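Local coordinates for putative acetyltransferase (Nocardia farcinica, PDB 3D9W), which probably transfers an acetyl group from acetyl-coenzyme A to arylamine substrates, at residues H180-R184 and D185-D189; N53-V57 and L58-V62; L38-L41 and V42-T46. All coordinates share one frame; numbering follows the deposited sequence.

Interaction 1 (H180-R184 and D185-D189)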
# COMPACT_ATOMS: atom_id res chain seq x y z
N HIS A 180 -8.85 12.50 1.39
CA HIS A 180 -10.20 12.12 0.99
C HIS A 180 -10.20 11.54 -0.42
O HIS A 180 -9.62 12.12 -1.32
CB HIS A 180 -11.13 13.34 1.00
CG HIS A 180 -11.37 13.91 2.36
ND1 HIS A 180 -12.38 13.46 3.19
CD2 HIS A 180 -10.75 14.91 3.03
CE1 HIS A 180 -12.37 14.16 4.31
NE2 HIS A 180 -11.40 15.05 4.24
N GLN A 181 -10.85 10.40 -0.62
CA GLN A 181 -10.90 9.80 -1.95
C GLN A 181 -12.35 9.69 -2.38
O GLN A 181 -13.23 9.56 -1.54
CB GLN A 181 -10.29 8.40 -1.92
CG GLN A 181 -11.05 7.44 -1.03
CD GLN A 181 -10.69 5.99 -1.27
OE1 GLN A 181 -9.52 5.63 -1.30
NE2 GLN A 181 -11.71 5.15 -1.43
N PHE A 182 -12.59 9.75 -3.69
CA PHE A 182 -13.94 9.63 -4.25
C PHE A 182 -14.10 8.20 -4.74
O PHE A 182 -13.25 7.69 -5.47
CB PHE A 182 -14.15 10.59 -5.41
CG PHE A 182 -15.57 10.68 -5.87
CD1 PHE A 182 -16.52 11.38 -5.12
CD2 PHE A 182 -15.99 10.01 -7.01
CE1 PHE A 182 -17.86 11.41 -5.50
CE2 PHE A 182 -17.34 10.03 -7.41
CZ PHE A 182 -18.27 10.73 -6.64
N GLY A 183 -15.18 7.54 -4.34
CA GLY A 183 -15.39 6.16 -4.74
C GLY A 183 -16.81 5.62 -4.67
O GLY A 183 -17.77 6.38 -4.58
N ARG A 184 -16.93 4.30 -4.70
CA ARG A 184 -18.22 3.60 -4.68
C ARG A 184 -19.33 4.23 -3.86
O ARG A 184 -20.51 4.11 -4.21
CB ARG A 184 -18.03 2.16 -4.21
CG ARG A 184 -16.94 1.39 -4.93
CD ARG A 184 -17.44 -0.02 -5.22
NE ARG A 184 -18.26 -0.54 -4.12
CZ ARG A 184 -17.79 -1.02 -2.97
NH1 ARG A 184 -16.48 -1.06 -2.75
NH2 ARG A 184 -18.63 -1.46 -2.05
N ASP A 185 -18.97 4.88 -2.75
CA ASP A 185 -19.98 5.52 -1.90
C ASP A 185 -19.82 7.04 -1.85
O ASP A 185 -20.19 7.67 -0.87
CB ASP A 185 -19.90 4.96 -0.48
CG ASP A 185 -21.28 4.78 0.15
OD1 ASP A 185 -22.07 5.76 0.20
OD2 ASP A 185 -21.57 3.65 0.59
N GLY A 186 -19.29 7.61 -2.92
CA GLY A 186 -19.09 9.04 -2.97
C GLY A 186 -17.81 9.43 -2.26
O GLY A 186 -16.93 8.60 -2.10
N TRP A 187 -17.70 10.69 -1.86
CA TRP A 187 -16.50 11.11 -1.16
C TRP A 187 -16.39 10.39 0.17
O TRP A 187 -17.37 9.90 0.72
CB TRP A 187 -16.51 12.61 -0.93
CG TRP A 187 -16.04 13.36 -2.11
CD1 TRP A 187 -16.82 13.92 -3.08
CD2 TRP A 187 -14.68 13.58 -2.49
NE1 TRP A 187 -16.02 14.48 -4.05
CE2 TRP A 187 -14.71 14.29 -3.72
CE3 TRP A 187 -13.45 13.26 -1.92
CZ2 TRP A 187 -13.54 14.68 -4.38
CZ3 TRP A 187 -12.28 13.64 -2.58
CH2 TRP A 187 -12.34 14.34 -3.80
N VAL A 188 -15.18 10.33 0.70
CA VAL A 188 -14.98 9.68 1.96
C VAL A 188 -13.55 9.90 2.43
O VAL A 188 -12.65 10.18 1.64
CB VAL A 188 -15.28 8.16 1.86
CG1 VAL A 188 -14.21 7.47 1.03
CG2 VAL A 188 -15.35 7.55 3.24
N ASP A 189 -13.38 9.81 3.75
CA ASP A 189 -12.08 9.96 4.36
C ASP A 189 -11.40 8.59 4.32
O ASP A 189 -11.88 7.61 4.89
CB ASP A 189 -12.26 10.45 5.80
CG ASP A 189 -13.24 9.59 6.59
OD1 ASP A 189 -12.86 8.49 7.04
OD2 ASP A 189 -14.41 10.02 6.75
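Phe182 turns its CG away from its own backbone N (chi1 -170°), while Trp187 swings CG back beside its own backbone N (chi1 -82°), and the two rings meet across the end of a beta hairpin. The hairpin joins strands 175-183 and 188-193 of the large antiparallel sheet. Phe182 and Trp187 stack T-shaped: the phenyl edge points at the face of the indole, with the planes at 64° and CD1 of Phe182 3.3 Å from CD1 of Trp187. Over the face of the indole, CB of Phe182 makes a CH-pi contact 4.1 Å from the centroid of the six-membered ring of Trp187. Arg162 and Arg164 of strand 161-169 add cation-pi contacts to Phe182 and Trp187 respectively.

The reversal itself is a type I turn from Gly183 to Gly186, and these two glycines exchange backbone bonds in both directions. Gly186 combines positive phi with an extended psi, angles at which a CB would press on the preceding carbonyl O. Farther along, Gln181 N donates to Val188 O at 2.9 Å, and the Gln181 side chain runs beside that of Val188 before OE1 takes a bond from Arg190 NE. At the edge of the indole, Trp187 CZ3 lies 3.3 Å from His180 O.

Interaction 2 (N53-V57 and L58-V62)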
# COMPACT_ATOMS: atom_id res chain seq x y z
N ASN A 53 -3.01 -10.29 1.69
CA ASN A 53 -2.77 -10.63 3.09
C ASN A 53 -2.77 -12.14 3.20
O ASN A 53 -2.98 -12.69 4.28
CB ASN A 53 -3.87 -10.05 3.98
CG ASN A 53 -5.26 -10.61 3.64
OD1 ASN A 53 -5.54 -10.94 2.49
ND2 ASN A 53 -6.13 -10.70 4.65
N LEU A 54 -2.51 -12.82 2.09
CA LEU A 54 -2.53 -14.27 2.07
C LEU A 54 -1.66 -15.01 3.10
O LEU A 54 -2.11 -15.99 3.69
CB LEU A 54 -2.24 -14.78 0.66
CG LEU A 54 -3.39 -14.60 -0.33
CD1 LEU A 54 -3.09 -15.33 -1.62
CD2 LEU A 54 -4.68 -15.13 0.27
N GLU A 55 -0.42 -14.56 3.32
CA GLU A 55 0.42 -15.24 4.29
C GLU A 55 -0.26 -15.28 5.64
O GLU A 55 -0.31 -16.33 6.28
CB GLU A 55 1.77 -14.55 4.44
CG GLU A 55 2.66 -14.73 3.23
CD GLU A 55 2.66 -16.17 2.75
OE1 GLU A 55 3.23 -17.04 3.45
OE2 GLU A 55 2.08 -16.42 1.67
N ALA A 56 -0.79 -14.13 6.05
CA ALA A 56 -1.50 -14.00 7.32
C ALA A 56 -2.72 -14.93 7.39
O ALA A 56 -3.02 -15.50 8.44
CB ALA A 56 -1.92 -12.55 7.53
N VAL A 57 -3.43 -15.08 6.28
CA VAL A 57 -4.60 -15.93 6.25
C VAL A 57 -4.21 -17.39 6.28
O VAL A 57 -4.99 -18.24 6.70
CB VAL A 57 -5.44 -15.70 5.01
CG1 VAL A 57 -6.77 -16.41 5.15
CG2 VAL A 57 -5.63 -14.21 4.77
N LEU A 58 -3.01 -17.69 5.82
CA LEU A 58 -2.55 -19.07 5.80
C LEU A 58 -1.89 -19.43 7.13
O LEU A 58 -1.33 -20.51 7.28
CB LEU A 58 -1.58 -19.28 4.64
CG LEU A 58 -2.24 -19.05 3.28
CD1 LEU A 58 -1.23 -19.20 2.16
CD2 LEU A 58 -3.36 -20.05 3.11
N GLY A 59 -1.96 -18.51 8.10
CA GLY A 59 -1.38 -18.76 9.40
C GLY A 59 0.12 -18.55 9.47
O GLY A 59 0.76 -18.81 10.49
N ARG A 60 0.69 -18.07 8.37
CA ARG A 60 2.11 -17.84 8.31
C ARG A 60 2.48 -16.40 8.65
O ARG A 60 1.65 -15.49 8.60
CB ARG A 60 2.64 -18.23 6.92
CG ARG A 60 2.30 -19.67 6.55
CD ARG A 60 3.10 -20.18 5.37
NE ARG A 60 2.67 -19.65 4.08
CZ ARG A 60 1.96 -20.33 3.19
NH1 ARG A 60 1.59 -21.58 3.44
NH2 ARG A 60 1.66 -19.77 2.02
N PRO A 61 3.74 -16.18 9.03
CA PRO A 61 4.27 -14.86 9.39
C PRO A 61 4.57 -13.97 8.18
O PRO A 61 4.80 -14.47 7.08
CB PRO A 61 5.53 -15.21 10.17
CG PRO A 61 6.04 -16.40 9.41
CD PRO A 61 4.77 -17.22 9.23
N VAL A 62 4.57 -12.66 8.41
CA VAL A 62 4.85 -11.69 7.36
C VAL A 62 6.15 -11.01 7.74
O VAL A 62 6.17 -10.24 8.70
CB VAL A 62 3.76 -10.61 7.27
CG1 VAL A 62 4.01 -9.74 6.06
CG2 VAL A 62 2.37 -11.25 7.22
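Leu58 follows helix 54-57 directly. Its backbone N donates to Leu54 O at 2.9 Å, with a weak second bond to Glu55 O. Its first torsion sets CG beside the backbone N and close to Leu54 O. Leu58 is also the first residue to leave helical angles, and its side chain touches Asp275 and Leu279 of helix 273-280.

Gly59 takes positive phi and becomes the C-prime residue of a Schellman motif. Its N reaches Ala56 O at 3.2 Å, from well above the carbonyl plane, while the N of Arg60 reaches farther back to Glu55 O at 2.9 Å. The second bond encloses the first, and together they occupy carbonyls of the last helical turn as the chain leaves in a new direction.

The side chain of Arg60 runs to that of Glu55. NE donates to OE1 of Glu55 at 2.7 Å and almost straight (176°), the carboxylate being met on its syn side and lying at the guanidinium edge. A weak bond from NH2 of Arg60 to OE2 of Glu55 makes the salt bridge two-pronged but uneven, with the two planes 30° apart. A bend at chi3 (-74°) turns the guanidinium so that one face lies over CB of Leu58. Both charges have second partners: Arg78 bridges to Glu55 OE2, and Asp275 to Arg60 NH2, which ties this turn to helix 273-280.

Pro61 carries the chain onward, its O 4.0 Å from CB of Glu55. Val62 closes the segment with CG2 loosely against CB of Ala56 at 4.5 Å, while its backbone O accepts a bond from Asn207 ND2.

Interaction 3 (L38-L41 and V42-T46)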
# COMPACT_ATOMS: atom_id res chain seq x y z
N LEU A 38 10.27 10.36 -9.09
CA LEU A 38 9.35 9.99 -8.02
C LEU A 38 7.95 9.79 -8.55
O LEU A 38 7.26 8.86 -8.14
CB LEU A 38 9.32 11.07 -6.93
CG LEU A 38 8.55 10.72 -5.66
CD1 LEU A 38 9.18 9.53 -4.96
CD2 LEU A 38 8.55 11.92 -4.75
N ARG A 39 7.52 10.65 -9.46
CA ARG A 39 6.19 10.52 -10.03
C ARG A 39 6.04 9.24 -10.84
O ARG A 39 4.93 8.76 -11.02
CB ARG A 39 5.86 11.73 -10.90
CG ARG A 39 5.38 12.96 -10.12
CD ARG A 39 5.16 14.13 -11.07
NE ARG A 39 4.30 13.78 -12.22
CZ ARG A 39 2.98 13.91 -12.25
NH1 ARG A 39 2.32 14.39 -11.19
NH2 ARG A 39 2.31 13.56 -13.34
N GLU A 40 7.16 8.69 -11.32
CA GLU A 40 7.09 7.45 -12.09
C GLU A 40 7.27 6.23 -11.20
O GLU A 40 6.66 5.19 -11.42
CB GLU A 40 8.14 7.40 -13.19
CG GLU A 40 7.80 6.39 -14.27
CD GLU A 40 9.00 6.02 -15.11
OE1 GLU A 40 9.78 6.94 -15.45
OE2 GLU A 40 9.14 4.82 -15.44
N LEU A 41 8.11 6.36 -10.18
CA LEU A 41 8.33 5.27 -9.26
C LEU A 41 7.00 4.89 -8.63
O LEU A 41 6.61 3.72 -8.63
CB LEU A 41 9.33 5.69 -8.18
CG LEU A 41 10.77 5.95 -8.65
CD1 LEU A 41 11.65 6.35 -7.46
CD2 LEU A 41 11.32 4.68 -9.29
N VAL A 42 6.29 5.89 -8.13
CA VAL A 42 4.99 5.66 -7.50
C VAL A 42 3.97 5.02 -8.43
O VAL A 42 3.24 4.10 -8.05
CB VAL A 42 4.41 6.98 -6.98
CG1 VAL A 42 3.06 6.74 -6.35
CG2 VAL A 42 5.37 7.59 -5.98
N TYR A 43 3.93 5.51 -9.65
CA TYR A 43 3.00 5.01 -10.65
C TYR A 43 3.28 3.54 -11.02
O TYR A 43 2.38 2.70 -10.98
CB TYR A 43 3.08 5.91 -11.88
CG TYR A 43 2.16 5.54 -13.01
CD1 TYR A 43 2.44 4.45 -13.84
CD2 TYR A 43 1.03 6.30 -13.29
CE1 TYR A 43 1.62 4.13 -14.92
CE2 TYR A 43 0.20 6.00 -14.37
CZ TYR A 43 0.51 4.91 -15.18
OH TYR A 43 -0.28 4.63 -16.27
N ARG A 44 4.53 3.25 -11.36
CA ARG A 44 4.92 1.89 -11.75
C ARG A 44 4.62 0.87 -10.67
O ARG A 44 4.03 -0.18 -10.94
CB ARG A 44 6.42 1.85 -12.07
CG ARG A 44 6.87 2.74 -13.20
CD ARG A 44 6.13 2.42 -14.47
NE ARG A 44 6.69 3.12 -15.62
CZ ARG A 44 6.17 3.09 -16.84
NH1 ARG A 44 5.07 2.39 -17.07
NH2 ARG A 44 6.75 3.77 -17.83
N HIS A 45 5.03 1.19 -9.44
CA HIS A 45 4.83 0.32 -8.28
C HIS A 45 3.36 0.10 -7.96
O HIS A 45 2.91 -1.04 -7.88
CB HIS A 45 5.54 0.91 -7.06
CG HIS A 45 5.59 -0.00 -5.87
ND1 HIS A 45 6.77 -0.35 -5.25
CD2 HIS A 45 4.61 -0.61 -5.16
CE1 HIS A 45 6.51 -1.14 -4.22
NE2 HIS A 45 5.21 -1.31 -4.14
N THR A 46 2.62 1.17 -7.78
CA THR A 46 1.21 1.03 -7.45
C THR A 46 0.42 0.28 -8.50
O THR A 46 -0.58 -0.35 -8.18
CB THR A 46 0.55 2.39 -7.22
OG1 THR A 46 0.80 3.25 -8.34
CG2 THR A 46 1.09 3.02 -5.93
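Glu40 and Arg44 form the salt bridge of this contact, an i to i+4 pair along helix 35-48. Glu40 extends with CG anti to its backbone N (chi1 -160°), whereas Arg44 bends at chi2 (-58°), which brings NE to OE2 of Glu40 at 3.0 Å. The bond is nearly straight and lies in the guanidinium plane, but it meets the carboxylate on its anti side with the two planes 76° apart. The same OE2 also accepts from Ala28 N.

Regular helical backbone bonds run alongside, from Val42 N to Leu38 O, Arg44 N to Glu40 O and His45 N to Leu41 O. Val42 O takes two donors of Thr46, its N and its OG1, which reach it from opposite faces of its plane; Thr46 OG1 lies 2.6 Å from Val42 O.

Apolar contact between the segments is slight, CD1 of Leu38 standing 4.4 Å from CG2 of Val42. Leu38, Leu41 and Val42 instead pack into the protein interior: Leu38 and Val42 meet Cys135 of strand 132-135, Leu41 and Val42 rest on Phe89 of helix 82-95, and Leu41 touches Leu22 of helix 18-25. His45 hydrogen-bonds through NE2 to Asn85 of helix 82-95 and through ND1 to Tyr21 of helix 18-25.

Along the chain interaction 3 comes first, within helix 35-48, then interaction 2 at the end of the next helix, 54-57, and much later interaction 1, at the hairpin of strands 175-183 and 188-193. None touches another: nearest atoms are about 13 Å apart between interactions 2 and 3, about 12 Å between 1 and 3, and about 16 Å between 1 and 2. Interactions 2 and 3 lie on opposite sides of the chain's centre, 27 Å between centres. All three belong to the N-acetyltransferase region of the chain, yet they lie in different elements: a helix packed against helix 82-95 and strand 132-135, a helix end bound to helix 273-280, and the turn end of a hairpin between two inner strands of the large antiparallel sheet.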